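PDB 7DG2: Non-structural maintenance of chromosomes element 1 homolog from Xenopus laevis, which probably acts as a RING-type E3 ubiquitin ligase of the SMC5-SMC6 complex, transferring ubiquitin from an E2 enzyme to substrate together with a MAGE protein. Local coordinates for the interface of chains B and C, the interface of chains A and C and the interface of chains A and B. Sequence-based numbering; all coordinates share one arbitrary frame. Chains: chain A, Non-structural maintenance of chromosomes element 1 homolog; chain B, MAGE domain-containing protein; chain C, Non-structural maintenance of chromosomes element 4.

Contact 1: the interface of chains B and C. Residues chain B 108, 111-112; chain C 6-7, 9.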
loop_
_atom_site.group_PDB
_atom_site.type_symbol
_atom_site.label_atom_id
_atom_site.label_comp_id
_atom_site.label_asym_id
_atom_site.label_seq_id
_atom_site.Cartn_x
_atom_site.Cartn_y
_atom_site.Cartn_z
ATOM N N LEU B 108 -15.235 17.565 -13.402
ATOM C CA LEU B 108 -16.313 17.795 -14.361
ATOM C C LEU B 108 -17.660 17.836 -13.655
ATOM O O LEU B 108 -18.475 18.738 -13.887
ATOM C CB LEU B 108 -16.297 16.715 -15.445
ATOM C CG LEU B 108 -17.395 16.894 -16.509
ATOM C CD1 LEU B 108 -17.163 18.177 -17.281
ATOM C CD2 LEU B 108 -17.486 15.693 -17.462
ATOM N N MET B 111 -17.894 21.110 -11.529
ATOM C CA MET B 111 -17.871 22.351 -12.297
ATOM C C MET B 111 -19.134 22.523 -13.128
ATOM O O MET B 111 -19.506 23.662 -13.441
ATOM C CB MET B 111 -16.627 22.402 -13.191
ATOM C CG MET B 111 -15.282 22.513 -12.425
ATOM S SD MET B 111 -15.152 23.952 -11.334
ATOM C CE MET B 111 -14.835 25.256 -12.532
ATOM N N LYS B 112 -19.811 21.420 -13.455
ATOM C CA LYS B 112 -21.065 21.419 -14.195
ATOM C C LYS B 112 -22.286 21.355 -13.286
ATOM O O LYS B 112 -23.352 20.927 -13.731
ATOM C CB LYS B 112 -21.097 20.246 -15.178
ATOM C CG LYS B 112 -20.153 20.392 -16.343
ATOM C CD LYS B 112 -20.516 21.616 -17.160
ATOM C CE LYS B 112 -19.832 21.608 -18.512
ATOM N NZ LYS B 112 -20.269 22.774 -19.328
ATOM N N VAL C 6 -19.715 29.601 -16.908
ATOM C CA VAL C 6 -19.832 28.274 -17.503
ATOM C C VAL C 6 -18.454 27.634 -17.610
ATOM O O VAL C 6 -17.474 28.291 -17.987
ATOM C CB VAL C 6 -20.507 28.369 -18.884
ATOM C CG1 VAL C 6 -20.606 26.995 -19.535
ATOM C CG2 VAL C 6 -21.882 29.004 -18.754
ATOM N N PHE C 7 -18.378 26.341 -17.294
ATOM C CA PHE C 7 -17.129 25.583 -17.355
ATOM C C PHE C 7 -16.957 24.978 -18.742
ATOM O O PHE C 7 -17.891 24.377 -19.281
ATOM C CB PHE C 7 -17.125 24.478 -16.295
ATOM C CG PHE C 7 -15.875 23.631 -16.284
ATOM C CD1 PHE C 7 -14.649 24.185 -15.946
ATOM C CD2 PHE C 7 -15.936 22.274 -16.574
ATOM C CE1 PHE C 7 -13.501 23.405 -15.915
ATOM C CE2 PHE C 7 -14.796 21.489 -16.537
ATOM C CZ PHE C 7 -13.576 22.055 -16.207
ATOM N N PRO C 9 -15.221 22.131 -20.685
ATOM C CA PRO C 9 -14.457 20.881 -20.532
ATOM C C PRO C 9 -13.407 20.670 -21.601
ATOM O O PRO C 9 -12.480 19.883 -21.380
ATOM C CB PRO C 9 -15.534 19.789 -20.609
ATOM C CG PRO C 9 -16.824 20.494 -20.336
ATOM C CD PRO C 9 -16.658 21.879 -20.877
HETATM O O HOH W 1 -20.462 24.887 -15.807
#
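The C-terminal end of helix 94-111 of chain B, with B:Lys112 just beyond it, meets the loop of chain C that leads into helix 9-20. This is a site where the MAGE protein (Nse3) holds the N-terminal part of Nse4. C:Phe7 is the main apolar group from chain C. Its CG lies anti to the backbone N (chi1 180°), which turns the ring toward the helix end. B:Met111 packs on one face of that ring. Its CB stands 3.6 Å from the ring centroid of C:Phe7 in a CH-pi contact, offset toward the rim. The methionine chain is bent at chi2 and chi3, and its methyl CE returns to the ring, 3.6 Å from C:Phe7 CD1. C:Pro9 packs crosswise on two side chains. C:Pro9 CG is 3.7 Å from B:Lys112 CE. The same C:Pro9 CG is 3.8 Å from B:Leu108 CD1. Polar links grip the backbone of C:Phe7 at both its N and its O. A water bridges C:Phe7 N and the carbonyl O of B:Met111. The lysine side-chain nitrogen serves the other group: B:Lys112 NZ donates to C:Phe7 O over 2.9 Å, in the carbonyl plane, with a C=O...N angle of 155°.

Contact 2: the interface of chains A and C. Residues chain A 94, 99, 102, 169; chain C 71, 74-75.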
loop_
_atom_site.group_PDB
_atom_site.type_symbol
_atom_site.label_atom_id
_atom_site.label_comp_id
_atom_site.label_asym_id
_atom_site.label_seq_id
_atom_site.Cartn_x
_atom_site.Cartn_y
_atom_site.Cartn_z
ATOM N N TYR A 94 -4.062 -10.879 -2.439
ATOM C CA TYR A 94 -3.845 -11.994 -3.355
ATOM C C TYR A 94 -4.866 -13.092 -3.100
ATOM O O TYR A 94 -5.274 -13.339 -1.961
ATOM C CB TYR A 94 -2.410 -12.547 -3.216
ATOM C CG TYR A 94 -1.368 -11.538 -3.634
ATOM C CD1 TYR A 94 -1.236 -11.170 -4.971
ATOM C CD2 TYR A 94 -0.538 -10.923 -2.698
ATOM C CE1 TYR A 94 -0.280 -10.229 -5.367
ATOM C CE2 TYR A 94 0.412 -9.975 -3.082
ATOM C CZ TYR A 94 0.530 -9.638 -4.414
ATOM O OH TYR A 94 1.469 -8.711 -4.786
ATOM N N LEU A 99 -1.487 -17.133 -3.695
ATOM C CA LEU A 99 -0.634 -17.322 -2.529
ATOM C C LEU A 99 -0.097 -18.750 -2.448
ATOM O O LEU A 99 1.001 -18.967 -1.917
ATOM C CB LEU A 99 -1.403 -16.943 -1.256
ATOM C CG LEU A 99 -1.654 -15.435 -1.178
ATOM C CD1 LEU A 99 -2.408 -15.047 0.095
ATOM C CD2 LEU A 99 -0.322 -14.676 -1.265
ATOM N N PHE A 102 2.858 -18.409 -4.545
ATOM C CA PHE A 102 3.895 -17.705 -3.797
ATOM C C PHE A 102 4.611 -18.657 -2.843
ATOM O O PHE A 102 5.848 -18.674 -2.777
ATOM C CB PHE A 102 3.321 -16.509 -3.010
ATOM C CG PHE A 102 4.390 -15.759 -2.265
ATOM C CD1 PHE A 102 5.198 -14.858 -2.928
ATOM C CD2 PHE A 102 4.631 -16.012 -0.925
ATOM C CE1 PHE A 102 6.216 -14.201 -2.248
ATOM C CE2 PHE A 102 5.653 -15.376 -0.254
ATOM C CZ PHE A 102 6.443 -14.471 -0.925
ATOM N N LEU A 169 9.156 -12.669 7.188
ATOM C CA LEU A 169 8.938 -14.110 7.260
ATOM C C LEU A 169 10.102 -14.868 7.890
ATOM O O LEU A 169 10.101 -16.102 7.850
ATOM C CB LEU A 169 8.661 -14.683 5.864
ATOM C CG LEU A 169 7.363 -14.211 5.196
ATOM C CD1 LEU A 169 7.102 -15.015 3.923
ATOM C CD2 LEU A 169 6.214 -14.371 6.126
ATOM N N MET C 71 2.501 -10.040 4.254
ATOM C CA MET C 71 2.381 -11.407 3.758
ATOM C C MET C 71 2.162 -12.412 4.881
ATOM O O MET C 71 1.266 -13.255 4.792
ATOM C CB MET C 71 3.647 -11.767 2.954
ATOM C CG MET C 71 3.615 -13.134 2.291
ATOM S SD MET C 71 2.293 -13.269 1.075
ATOM C CE MET C 71 2.863 -12.247 -0.285
ATOM N N SER C 74 -1.365 -13.884 6.071
ATOM C CA SER C 74 -2.382 -13.710 5.049
ATOM C C SER C 74 -2.827 -15.031 4.434
ATOM O O SER C 74 -3.827 -15.046 3.709
ATOM C CB SER C 74 -1.877 -12.784 3.940
ATOM O OG SER C 74 -0.894 -13.426 3.123
ATOM N N PHE C 75 -2.118 -16.125 4.723
ATOM C CA PHE C 75 -2.364 -17.419 4.086
ATOM C C PHE C 75 -3.553 -18.113 4.729
ATOM O O PHE C 75 -3.633 -18.203 5.958
ATOM C CB PHE C 75 -1.147 -18.341 4.225
ATOM C CG PHE C 75 0.140 -17.766 3.720
ATOM C CD1 PHE C 75 0.168 -16.925 2.629
ATOM C CD2 PHE C 75 1.339 -18.099 4.341
ATOM C CE1 PHE C 75 1.377 -16.415 2.161
ATOM C CE2 PHE C 75 2.539 -17.590 3.889
ATOM C CZ PHE C 75 2.558 -16.745 2.793
#
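C:Met71 lies against A:Leu99 and A:Phe102 at the apolar centre of this contact between Nse1 and Nse4, members of the NSE1 and NSE4 families. Both chain A residues belong to helix 96-111. C:Met71 comes from a loop in the C-terminal part of the Nse4 chain. Its CG is anti to the backbone N (chi1 -176°), and bends at chi2 and chi3 fold the thioether back. The methyl CE thereby sits over the centre of one face of the A:Phe102 ring, 4.0 Å above the plane. The CG of C:Met71 also touches the ring, 4.0 Å from A:Phe102 CE2. A:Leu99 and C:Met71 run past each other in opposite directions. The sulfur, C:Met71 SD, rests 3.8 Å from A:Leu99 CD2. The other leucine methyl faces the next part of the loop: A:Leu99 CD1 lies 4.1 Å from C:Phe75 CD1. Farther out, A:Leu169 of helix 163-176 and A:Tyr94 flank the methionine at longer range. The same methyl, A:Leu99 CD1, reaches the polar rim, 3.8 Å from the hydroxyl C:Ser74 OG. Within chain C, that hydroxyl donates a hydrogen bond of 2.7 Å from C:Ser74 OG to C:Met71 O. The donor lies in the carbonyl plane on a lone pair, with a C=O...O angle of 131°.

Contact 3: the interface of chains A and B. Residues chain A 87, 90-91; chain B 19, 22-23.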
loop_
_atom_site.group_PDB
_atom_site.type_symbol
_atom_site.label_atom_id
_atom_site.label_comp_id
_atom_site.label_asym_id
_atom_site.label_seq_id
_atom_site.Cartn_x
_atom_site.Cartn_y
_atom_site.Cartn_z
ATOM N N ILE A 87 -8.059 -12.413 11.620
ATOM C CA ILE A 87 -8.150 -11.096 11.006
ATOM C C ILE A 87 -7.084 -10.921 9.925
ATOM O O ILE A 87 -7.361 -10.378 8.850
ATOM C CB ILE A 87 -8.049 -10.011 12.095
ATOM C CG1 ILE A 87 -9.229 -10.147 13.068
ATOM C CG2 ILE A 87 -8.014 -8.624 11.463
ATOM C CD1 ILE A 87 -9.105 -9.264 14.292
ATOM N N MET A 90 -7.900 -12.048 6.531
ATOM C CA MET A 90 -8.814 -11.248 5.725
ATOM C C MET A 90 -8.092 -10.298 4.773
ATOM O O MET A 90 -8.757 -9.547 4.054
ATOM C CB MET A 90 -9.765 -10.461 6.635
ATOM C CG MET A 90 -10.544 -11.341 7.602
ATOM S SD MET A 90 -11.417 -10.276 8.779
ATOM C CE MET A 90 -12.147 -11.485 9.885
ATOM N N ALA A 91 -6.758 -10.321 4.731
ATOM C CA ALA A 91 -6.026 -9.524 3.753
ATOM C C ALA A 91 -6.546 -9.809 2.349
ATOM O O ALA A 91 -6.890 -10.945 2.029
ATOM C CB ALA A 91 -4.530 -9.833 3.836
ATOM N N TYR B 19 -8.475 -4.935 12.314
ATOM C CA TYR B 19 -9.561 -5.138 11.369
ATOM C C TYR B 19 -9.802 -3.884 10.541
ATOM O O TYR B 19 -9.987 -3.962 9.322
ATOM C CB TYR B 19 -10.816 -5.531 12.157
ATOM C CG TYR B 19 -12.049 -5.820 11.358
ATOM C CD1 TYR B 19 -12.268 -7.082 10.827
ATOM C CD2 TYR B 19 -13.031 -4.858 11.186
ATOM C CE1 TYR B 19 -13.422 -7.364 10.137
ATOM C CE2 TYR B 19 -14.179 -5.131 10.485
ATOM C CZ TYR B 19 -14.369 -6.381 9.960
ATOM O OH TYR B 19 -15.518 -6.673 9.256
ATOM N N ILE B 22 -7.044 -3.588 7.928
ATOM C CA ILE B 22 -7.092 -4.607 6.886
ATOM C C ILE B 22 -8.307 -4.404 5.991
ATOM O O ILE B 22 -8.221 -4.534 4.762
ATOM C CB ILE B 22 -7.053 -6.004 7.527
ATOM C CG1 ILE B 22 -5.643 -6.211 8.106
ATOM C CG2 ILE B 22 -7.463 -7.061 6.494
ATOM C CD1 ILE B 22 -5.512 -7.342 9.102
ATOM N N LYS B 23 -9.449 -4.030 6.577
ATOM C CA LYS B 23 -10.630 -3.759 5.767
ATOM C C LYS B 23 -10.555 -2.437 5.008
ATOM O O LYS B 23 -11.442 -2.175 4.191
ATOM C CB LYS B 23 -11.890 -3.792 6.646
ATOM C CG LYS B 23 -12.194 -5.206 7.163
ATOM C CD LYS B 23 -12.467 -6.174 5.986
ATOM C CE LYS B 23 -13.005 -7.515 6.461
ATOM N NZ LYS B 23 -13.331 -8.402 5.294
HETATM O O HOH W 2 -11.069 -8.485 3.526
#
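A:Met90 reaches across B:Tyr19 and B:Lys23, on helix 6-23 of the MAGE protein. It ends the 3-10 helix 88-90 of Nse1. An extended chain (chi2 171°) carries its sulfur to the partner helix. There A:Met90 SD lies 3.8 Å from B:Tyr19 CE1, and the two side chains run obliquely to each other. The sulfur meets the CD1-CE1 side of the ring, not its face. A:Met90 SD is also 3.9 Å from B:Lys23 CE. B:Lys23 in turn packs on the tyrosine within its own helix. Its CG sits over the centre of one face of the B:Tyr19 ring, 3.7 Å above the plane. The sulfur is near that plane, tilted to the side where the lysine lies, and sulfur, ring and lysine chain pack together. B:Ile22 points its two branches at different parts of chain A. B:Ile22 CD1 is 3.7 Å from A:Ile87 CG2. Its CG2 lies against the backbone at A:Met90 and A:Ala91. The branch A:Ile87 CG2 also abuts the helix backbone, 3.8 Å from B:Tyr19 CA. A water adds a polar link between the chains. It lies 2.6 Å from the carbonyl A:Met90 O. The same water is 2.9 Å from the amino group B:Lys23 NZ.

Contact 2 and contact 3 are neighbours, with the centres of their C-alpha atoms about 13 Å apart. Contact 1 is remote, about 45 Å from contact 2 and 39 Å from contact 3. No residue is shared. On chain A, A:Ala91 of contact 3 is three positions before A:Tyr94 of contact 2, so one stretch of Nse1 faces both partners. Chain B uses helix 6-23 in contact 3 and helix 94-111 in contact 1. Chain C enters contact 1 near its N terminus and contact 2 near its C terminus. Nse4 therefore spans the Nse1-Nse3 dimer, consistent with the dimer shaping Nse4.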